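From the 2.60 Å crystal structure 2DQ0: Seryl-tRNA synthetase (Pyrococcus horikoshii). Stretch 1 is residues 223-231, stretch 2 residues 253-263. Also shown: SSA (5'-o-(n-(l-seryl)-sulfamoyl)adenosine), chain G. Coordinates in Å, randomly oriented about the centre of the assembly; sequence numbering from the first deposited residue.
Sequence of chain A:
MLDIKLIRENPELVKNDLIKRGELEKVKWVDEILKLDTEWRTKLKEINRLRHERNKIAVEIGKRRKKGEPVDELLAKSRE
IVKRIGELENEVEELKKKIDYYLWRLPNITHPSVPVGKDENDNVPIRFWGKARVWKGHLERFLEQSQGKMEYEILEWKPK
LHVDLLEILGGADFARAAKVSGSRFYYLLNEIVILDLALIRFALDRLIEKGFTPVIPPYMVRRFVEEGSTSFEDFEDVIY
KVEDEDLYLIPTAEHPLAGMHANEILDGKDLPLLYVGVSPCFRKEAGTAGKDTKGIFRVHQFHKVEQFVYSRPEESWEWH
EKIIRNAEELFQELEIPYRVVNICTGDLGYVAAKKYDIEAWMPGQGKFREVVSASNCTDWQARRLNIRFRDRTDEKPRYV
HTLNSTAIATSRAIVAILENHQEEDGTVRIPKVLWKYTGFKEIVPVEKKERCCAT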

# COMPACT_ATOMS: atom_id res chain seq x y z
N ARG A 223 3.43 -0.82 15.04
CA ARG A 223 4.41 -1.87 15.33
C ARG A 223 3.94 -3.07 16.18
O ARG A 223 4.32 -4.21 15.92
N PHE A 224 3.14 -2.81 17.20
CA PHE A 224 2.71 -3.91 18.07
C PHE A 224 1.91 -4.98 17.34
O PHE A 224 2.03 -6.14 17.68
N VAL A 225 1.10 -4.61 16.35
CA VAL A 225 0.36 -5.65 15.66
C VAL A 225 1.30 -6.48 14.79
O VAL A 225 0.99 -7.63 14.48
N GLU A 226 2.46 -5.92 14.41
CA GLU A 226 3.43 -6.67 13.61
C GLU A 226 4.20 -7.59 14.51
O GLU A 226 4.46 -8.74 14.16
N GLU A 227 4.59 -7.10 15.69
CA GLU A 227 5.33 -7.98 16.57
C GLU A 227 4.38 -8.96 17.24
O GLU A 227 4.80 -9.98 17.78
N GLY A 228 3.09 -8.68 17.14
CA GLY A 228 2.12 -9.58 17.73
C GLY A 228 1.79 -10.69 16.76
O GLY A 228 1.23 -11.71 17.15
N SER A 229 2.17 -10.51 15.49
CA SER A 229 1.85 -11.48 14.44
C SER A 229 2.93 -12.40 13.90
O SER A 229 2.61 -13.45 13.33
N THR A 230 4.20 -12.02 14.05
CA THR A 230 5.32 -12.85 13.55
C THR A 230 6.54 -12.71 14.41
O THR A 230 6.48 -12.12 15.49
N SER A 231 7.65 -13.26 13.93
CA SER A 231 8.88 -13.19 14.68
C SER A 231 9.59 -11.90 14.31
O SER A 231 9.44 -11.37 13.20
N ALA A 253 -2.78 -9.57 4.80
CA ALA A 253 -3.94 -9.09 5.54
C ALA A 253 -4.01 -9.82 6.87
O ALA A 253 -4.66 -9.35 7.81
N GLU A 254 -3.35 -10.97 6.93
CA GLU A 254 -3.28 -11.78 8.15
C GLU A 254 -2.98 -10.92 9.39
O GLU A 254 -3.72 -10.97 10.39
N HIS A 255 -1.90 -10.13 9.33
CA HIS A 255 -1.49 -9.28 10.45
C HIS A 255 -2.55 -8.29 10.95
O HIS A 255 -2.81 -8.26 12.15
N PRO A 256 -3.13 -7.45 10.07
CA PRO A 256 -4.16 -6.51 10.56
C PRO A 256 -5.42 -7.26 11.02
O PRO A 256 -6.15 -6.80 11.90
N LEU A 257 -5.67 -8.41 10.40
CA LEU A 257 -6.80 -9.26 10.76
C LEU A 257 -6.61 -9.81 12.18
O LEU A 257 -7.58 -10.00 12.91
N ALA A 258 -5.37 -10.09 12.58
CA ALA A 258 -5.12 -10.60 13.92
C ALA A 258 -5.11 -9.45 14.94
O ALA A 258 -5.63 -9.58 16.04
N GLY A 259 -4.54 -8.32 14.57
CA GLY A 259 -4.53 -7.21 15.50
C GLY A 259 -5.94 -6.67 15.73
O GLY A 259 -6.20 -6.02 16.74
N MET A 260 -6.84 -6.95 14.79
CA MET A 260 -8.23 -6.48 14.88
C MET A 260 -8.90 -6.66 16.25
O MET A 260 -9.67 -5.81 16.68
N HIS A 261 -8.61 -7.76 16.93
CA HIS A 261 -9.21 -8.03 18.23
C HIS A 261 -8.18 -8.07 19.35
O HIS A 261 -8.38 -8.74 20.36
N ALA A 262 -7.06 -7.38 19.16
CA ALA A 262 -6.01 -7.33 20.18
C ALA A 262 -6.63 -6.75 21.45
O ALA A 262 -7.42 -5.81 21.37
N ASN A 263 -6.27 -7.31 22.60
CA ASN A 263 -6.75 -6.87 23.91
C ASN A 263 -8.27 -7.00 24.08
O ASN A 263 -8.93 -6.06 24.49

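The most unusual feature of this contact is how much of it rests on one side chain, the imidazole of H255. H255 gives up more area to the other stretch than any other residue here, 106 Å² of a total of 357 Å² summed over both sides. Its CA-to-CB bond points toward stretch 1, and chi1 is m. The ring thus enters among E226, S229 and T230.

S229 lies over one face of that ring. Its CB is 3.6 Å from the centroid of the H255 ring and 23° off the ring normal, a CH-pi contact. S229 is rotamer m and its CB points toward stretch 2. Its hydroxyl, however, turns back to its own stretch: S229 OG donates to V225 O at 2.7 Å. This bond satisfies the hydroxyl inside a buried contact. S229 OG also lies 4.1 Å from A258 CB.

E226 reaches the edge of the H255 ring. Its CB points sideways, but chi1 and chi2 are both m and bring the carboxylate nearer. The orientation of the imidazole is uncertain, so the polar pairing with E226 is left open. T230, rotamer p, also borders the ring, with its CB sideways to stretch 2.

V225 packs where the backbones come closest in register, with V225 CA and G259 CA 5.1 Å apart. Its CB points toward stretch 2, and chi1 is -4°, between the usual wells. V225 CG2 is 3.7 Å from H255 O, and V225 CB is 4.3 Å from G259 CA. The absence of a side chain at G259 matters here: an ideal CB would sit 2.9 Å from V225 CB, a clash.

F224 extends the contact toward A262. Its CB points sideways, but with chi1 p and chi2 95° the ring end comes nearer. F224 CE1 meets A262 CB at 4.0 Å, with the methyl at the ring edge. This is an apolar contact. A262 follows the helix of stretch 2, at the end of a type I turn from G259, and its CB points toward stretch 1.

The two helices cross at 104°, with axes 9.0 Å apart at closest approach. P256 and L257 point away from stretch 1. R223 and E227 also stay out of the contact; R223 NE and E227 OE2 form a salt bridge at 3.5 Å.

E254 binds the seryl-adenylate analogue SSA. SSA N10 donates to E254 OE1 at 2.4 Å, a very short hydrogen bond. E254 is t at chi1 and chi2. Its OE2 is hydrogen-bonded elsewhere in the structure.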

# COMPACT_ATOMS: atom_id res chain seq x y z
CB ARG A 223 5.67 -1.27 15.99
CG ARG A 223 6.81 -2.27 16.05
CD ARG A 223 8.01 -1.78 16.84
NE ARG A 223 9.12 -2.72 16.74
CZ ARG A 223 9.96 -2.81 15.70
NH1 ARG A 223 10.94 -3.71 15.71
NH2 ARG A 223 9.84 -1.99 14.66
CB PHE A 224 1.94 -3.37 19.29
CG PHE A 224 0.50 -3.15 19.04
CD1 PHE A 224 -0.43 -4.14 19.37
CD2 PHE A 224 0.04 -1.94 18.51
CE1 PHE A 224 -1.80 -3.93 19.19
CE2 PHE A 224 -1.32 -1.72 18.33
CZ PHE A 224 -2.25 -2.72 18.68
CB VAL A 225 -0.85 -5.08 14.85
CG1 VAL A 225 -0.96 -3.59 15.09
CG2 VAL A 225 -0.75 -5.44 13.38
CB GLU A 226 4.42 -5.76 12.87
CG GLU A 226 3.88 -5.22 11.56
CD GLU A 226 3.19 -6.29 10.72
OE1 GLU A 226 3.87 -7.17 10.14
OE2 GLU A 226 1.94 -6.25 10.66
CB GLU A 227 6.19 -7.19 17.57
CG GLU A 227 5.49 -6.29 18.51
CD GLU A 227 6.43 -5.22 19.06
OE1 GLU A 227 5.95 -4.39 19.88
OE2 GLU A 227 7.63 -5.20 18.68
CB SER A 229 1.23 -10.73 13.25
OG SER A 229 0.05 -10.03 13.59
CB THR A 230 5.80 -12.47 12.11
OG1 THR A 230 5.94 -11.05 12.01
CG2 THR A 230 4.85 -12.97 11.07
CB SER A 231 9.78 -14.40 14.40
OG SER A 231 10.14 -14.47 13.04
CB ALA A 253 -5.23 -9.31 4.73
CB GLU A 254 -2.18 -12.84 8.00
CG GLU A 254 -2.06 -13.79 9.17
CD GLU A 254 -0.68 -14.41 9.29
OE1 GLU A 254 -0.07 -14.71 8.23
OE2 GLU A 254 -0.22 -14.63 10.44
CB HIS A 255 -0.20 -8.53 10.13
CG HIS A 255 0.96 -9.44 9.86
ND1 HIS A 255 0.86 -10.82 9.92
CD2 HIS A 255 2.26 -9.17 9.57
CE1 HIS A 255 2.05 -11.35 9.68
NE2 HIS A 255 2.91 -10.37 9.47
CB PRO A 256 -4.42 -5.59 9.36
CG PRO A 256 -4.00 -6.42 8.18
CD PRO A 256 -2.77 -7.13 8.68
CB LEU A 257 -6.93 -10.42 9.79
CG LEU A 257 -8.11 -10.46 8.83
CD1 LEU A 257 -8.93 -9.18 8.89
CD2 LEU A 257 -7.56 -10.74 7.44
CB ALA A 258 -3.80 -11.36 13.98
CB MET A 260 -9.08 -7.16 13.80
CG MET A 260 -10.56 -6.79 13.82
SD MET A 260 -11.52 -7.65 12.54
CE MET A 260 -12.20 -6.29 11.68
CB HIS A 261 -10.00 -9.34 18.19
CG HIS A 261 -11.23 -9.27 17.35
ND1 HIS A 261 -12.31 -8.48 17.67
CD2 HIS A 261 -11.56 -9.90 16.20
CE1 HIS A 261 -13.26 -8.62 16.75
NE2 HIS A 261 -12.82 -9.48 15.85
CB ALA A 262 -4.85 -6.44 19.71
CB ASN A 263 -6.31 -5.42 24.18
CG ASN A 263 -4.81 -5.29 24.34
OD1 ASN A 263 -4.21 -4.31 23.89
ND2 ASN A 263 -4.19 -6.26 25.00
N10 SSA G . -0.81 -15.03 5.93
CA SSA G . -0.18 -16.23 5.35
CB SSA G . -1.20 -17.06 4.62
OG SSA G . -1.60 -16.46 3.38
C9 SSA G . 0.95 -15.93 4.38
O9 SSA G . 1.19 -14.77 4.03
N8 SSA G . 1.67 -16.97 3.95
S1 SSA G . 2.85 -16.75 2.88
O1S SSA G . 3.82 -15.89 3.55
O2S SSA G . 3.24 -18.08 2.44
O5' SSA G . 2.16 -15.96 1.72
C5' SSA G . 1.04 -16.52 1.07
C4' SSA G . 1.23 -16.60 -0.41
O4' SSA G . 1.41 -15.28 -0.97
C3' SSA G . 2.42 -17.38 -0.94
O3' SSA G . 2.14 -18.77 -0.88
C2' SSA G . 2.42 -16.89 -2.37
O2' SSA G . 1.37 -17.40 -3.17
C1' SSA G . 2.20 -15.39 -2.15
N9 SSA G . 3.42 -14.63 -1.90
C8 SSA G . 4.19 -14.56 -0.75
N7 SSA G . 5.24 -13.79 -0.87
C5 SSA G . 5.17 -13.32 -2.18
C6 SSA G . 6.00 -12.46 -2.94
N6 SSA G . 7.11 -11.90 -2.46
N1 SSA G . 5.63 -12.18 -4.23
C2 SSA G . 4.50 -12.74 -4.71
N3 SSA G . 3.64 -13.57 -4.08
C4 SSA G . 4.04 -13.83 -2.82